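Local coordinates for protein metallo-carboxypeptidase (Pseudomonas aeruginosa, PDB 4A39) that is a zinc metallocarboxypeptidase of the M14 family, related to cytosolic carboxypeptidases and probably removing C-terminal residues from peptide substrates, at residues F49-F54 / F120-P125. Residues are numbered along the deposited sequence; the frame is centred on the assembly and turned at random.
Sequences FQWFHF and FAYFEP
F120 O takes one hydrogen bond, from F54 N (2.9 Å, with the donor close to the line of the carbonyl), and one CA-H...O contact, from H53 CA; H53 CD2 lies 3.4 Å from F120 O at the imidazole edge. With F120 N bonded back to F54 O, this defines an antiparallel hydrogen-bonded pair; H53/A121 is the adjoining non-hydrogen-bonded pair. Beyond the paired strands, Y122 N makes one more backbone bond to F52 O (3.0 Å), bent to 140° at the hydrogen. On one sheet face, F120 CB sits over the F54 ring, 4.0 Å from its centroid, the ring planes 30° apart and offset. On the other, P125 CG lies over the H53 imidazole, 3.5 Å from H53 CE1. Q50 CG is anti to the backbone N (chi1 -172°), directing NE2 to Y122 OH (3.2 Å), near the Q50 amide plane; S75 and Y77 hold OE1. W51 lays CE3 against Y122 CB (3.6 Å); S22 bonds W51 NE1 and H53 ND1. Strand 53-57 lies between 15-17 and 118-121 in the N-terminal-domain sheet, F54 packing on strands 65-69 and 106-111, while W51 stacks on H184 and E124 O receives W188 NE1 from helix 185-196, joining this sheet to the zinc-binding domain.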
loop_
_atom_site.group_PDB
_atom_site.type_symbol
_atom_site.label_atom_id
_atom_site.label_comp_id
_atom_site.label_asym_id
_atom_site.label_seq_id
_atom_site.Cartn_x
_atom_site.Cartn_y
_atom_site.Cartn_z
ATOM N N PHE A 49 -11.043 -8.744 -7.733
ATOM C CA PHE A 49 -11.472 -8.775 -6.348
ATOM C C PHE A 49 -10.570 -9.666 -5.520
ATOM O O PHE A 49 -9.965 -10.611 -6.032
ATOM C CB PHE A 49 -12.947 -9.194 -6.178
ATOM C CG PHE A 49 -13.235 -10.649 -6.458
ATOM C CD1 PHE A 49 -13.154 -11.599 -5.441
ATOM C CD2 PHE A 49 -13.676 -11.054 -7.711
ATOM C CE1 PHE A 49 -13.518 -12.927 -5.671
ATOM C CE2 PHE A 49 -14.041 -12.376 -7.951
ATOM C CZ PHE A 49 -13.965 -13.316 -6.930
ATOM N N GLN A 50 -10.453 -9.310 -4.246
ATOM C CA GLN A 50 -9.664 -10.052 -3.269
ATOM C C GLN A 50 -9.877 -9.372 -1.921
ATOM O O GLN A 50 -10.101 -10.037 -0.913
ATOM C CB GLN A 50 -8.174 -10.046 -3.622
ATOM C CG GLN A 50 -7.346 -10.977 -2.734
ATOM C CD GLN A 50 -6.867 -12.230 -3.454
ATOM O OE1 GLN A 50 -7.324 -12.552 -4.551
ATOM N NE2 GLN A 50 -5.938 -12.949 -2.827
ATOM N N TRP A 51 -9.808 -8.042 -1.916
ATOM C CA TRP A 51 -10.015 -7.259 -0.701
ATOM C C TRP A 51 -11.449 -7.400 -0.197
ATOM O O TRP A 51 -12.396 -7.387 -0.980
ATOM C CB TRP A 51 -9.702 -5.772 -0.964
ATOM C CG TRP A 51 -10.208 -4.840 0.111
ATOM C CD1 TRP A 51 -11.434 -4.234 0.164
ATOM C CD2 TRP A 51 -9.525 -4.468 1.316
ATOM N NE1 TRP A 51 -11.556 -3.512 1.327
ATOM C CE2 TRP A 51 -10.400 -3.640 2.055
ATOM C CE3 TRP A 51 -8.259 -4.758 1.848
ATOM C CZ2 TRP A 51 -10.050 -3.097 3.299
ATOM C CZ3 TRP A 51 -7.911 -4.219 3.087
ATOM C CH2 TRP A 51 -8.806 -3.398 3.797
ATOM N N PHE A 52 -11.594 -7.567 1.114
ATOM C CA PHE A 52 -12.907 -7.672 1.742
ATOM C C PHE A 52 -12.832 -6.907 3.054
ATOM O O PHE A 52 -11.752 -6.734 3.616
ATOM C CB PHE A 52 -13.292 -9.144 1.985
ATOM C CG PHE A 52 -12.366 -9.884 2.914
ATOM C CD1 PHE A 52 -12.554 -9.844 4.293
ATOM C CD2 PHE A 52 -11.317 -10.641 2.404
ATOM C CE1 PHE A 52 -11.708 -10.551 5.152
ATOM C CE2 PHE A 52 -10.465 -11.351 3.246
ATOM C CZ PHE A 52 -10.661 -11.306 4.627
ATOM N N HIS A 53 -13.980 -6.433 3.524
ATOM C CA HIS A 53 -14.057 -5.672 4.765
ATOM C C HIS A 53 -15.529 -5.579 5.147
ATOM O O HIS A 53 -16.329 -4.994 4.422
ATOM C CB HIS A 53 -13.469 -4.268 4.543
ATOM C CG HIS A 53 -13.443 -3.409 5.771
ATOM N ND1 HIS A 53 -13.100 -2.075 5.731
ATOM C CD2 HIS A 53 -13.715 -3.689 7.069
ATOM C CE1 HIS A 53 -13.162 -1.568 6.949
ATOM N NE2 HIS A 53 -13.533 -2.526 7.780
ATOM N N PHE A 54 -15.890 -6.167 6.282
ATOM C CA PHE A 54 -17.275 -6.136 6.728
ATOM C C PHE A 54 -17.407 -6.133 8.240
ATOM O O PHE A 54 -16.462 -6.457 8.963
ATOM C CB PHE A 54 -18.070 -7.322 6.156
ATOM C CG PHE A 54 -17.524 -8.674 6.535
ATOM C CD1 PHE A 54 -16.530 -9.277 5.770
ATOM C CD2 PHE A 54 -18.012 -9.349 7.656
ATOM C CE1 PHE A 54 -16.030 -10.536 6.112
ATOM C CE2 PHE A 54 -17.518 -10.608 8.006
ATOM C CZ PHE A 54 -16.525 -11.202 7.231
ATOM N N PHE A 120 -14.056 -7.677 10.123
ATOM C CA PHE A 120 -13.048 -8.505 9.465
ATOM C C PHE A 120 -12.599 -7.769 8.212
ATOM O O PHE A 120 -13.401 -7.087 7.563
ATOM C CB PHE A 120 -13.604 -9.876 9.048
ATOM C CG PHE A 120 -13.923 -10.784 10.196
ATOM C CD1 PHE A 120 -12.948 -11.630 10.711
ATOM C CD2 PHE A 120 -15.199 -10.814 10.748
ATOM C CE1 PHE A 120 -13.237 -12.496 11.754
ATOM C CE2 PHE A 120 -15.499 -11.679 11.792
ATOM C CZ PHE A 120 -14.515 -12.523 12.296
ATOM N N ALA A 121 -11.318 -7.891 7.882
ATOM C CA ALA A 121 -10.785 -7.247 6.688
ATOM C C ALA A 121 -9.589 -8.022 6.155
ATOM O O ALA A 121 -9.004 -8.838 6.867
ATOM C CB ALA A 121 -10.386 -5.804 6.987
ATOM N N TYR A 122 -9.231 -7.763 4.903
ATOM C CA TYR A 122 -8.108 -8.452 4.273
ATOM C C TYR A 122 -6.792 -7.923 4.844
ATOM O O TYR A 122 -5.778 -8.631 4.866
ATOM C CB TYR A 122 -8.183 -8.265 2.753
ATOM C CG TYR A 122 -7.215 -9.106 1.944
ATOM C CD1 TYR A 122 -6.878 -10.407 2.341
ATOM C CD2 TYR A 122 -6.664 -8.615 0.762
ATOM C CE1 TYR A 122 -6.013 -11.193 1.578
ATOM C CE2 TYR A 122 -5.801 -9.391 -0.006
ATOM C CZ TYR A 122 -5.478 -10.677 0.406
ATOM O OH TYR A 122 -4.617 -11.443 -0.355
ATOM N N PHE A 123 -6.818 -6.674 5.296
ATOM C CA PHE A 123 -5.668 -6.033 5.937
ATOM C C PHE A 123 -6.216 -4.877 6.769
ATOM O O PHE A 123 -7.317 -4.395 6.507
ATOM C CB PHE A 123 -4.665 -5.482 4.911
ATOM C CG PHE A 123 -3.323 -5.140 5.511
ATOM C CD1 PHE A 123 -2.370 -6.134 5.720
ATOM C CD2 PHE A 123 -3.030 -3.837 5.906
ATOM C CE1 PHE A 123 -1.147 -5.831 6.317
ATOM C CE2 PHE A 123 -1.807 -3.526 6.505
ATOM C CZ PHE A 123 -0.867 -4.525 6.709
ATOM N N GLU A 124 -5.460 -4.435 7.773
ATOM C CA GLU A 124 -5.887 -3.315 8.614
ATOM C C GLU A 124 -6.198 -2.139 7.677
ATOM O O GLU A 124 -5.296 -1.579 7.064
ATOM C CB GLU A 124 -4.761 -2.952 9.589
ATOM C CG GLU A 124 -5.139 -1.905 10.623
ATOM C CD GLU A 124 -4.108 -1.765 11.732
ATOM O OE1 GLU A 124 -3.072 -2.468 11.700
ATOM O OE2 GLU A 124 -4.341 -0.946 12.641
ATOM N N PRO A 125 -7.480 -1.741 7.571
ATOM C CA PRO A 125 -7.910 -0.642 6.695
ATOM C C PRO A 125 -7.424 0.766 7.012
ATOM O O PRO A 125 -7.231 1.126 8.175
ATOM C CB PRO A 125 -9.440 -0.715 6.757
ATOM C CG PRO A 125 -9.726 -2.112 7.235
ATOM C CD PRO A 125 -8.644 -2.337 8.250
#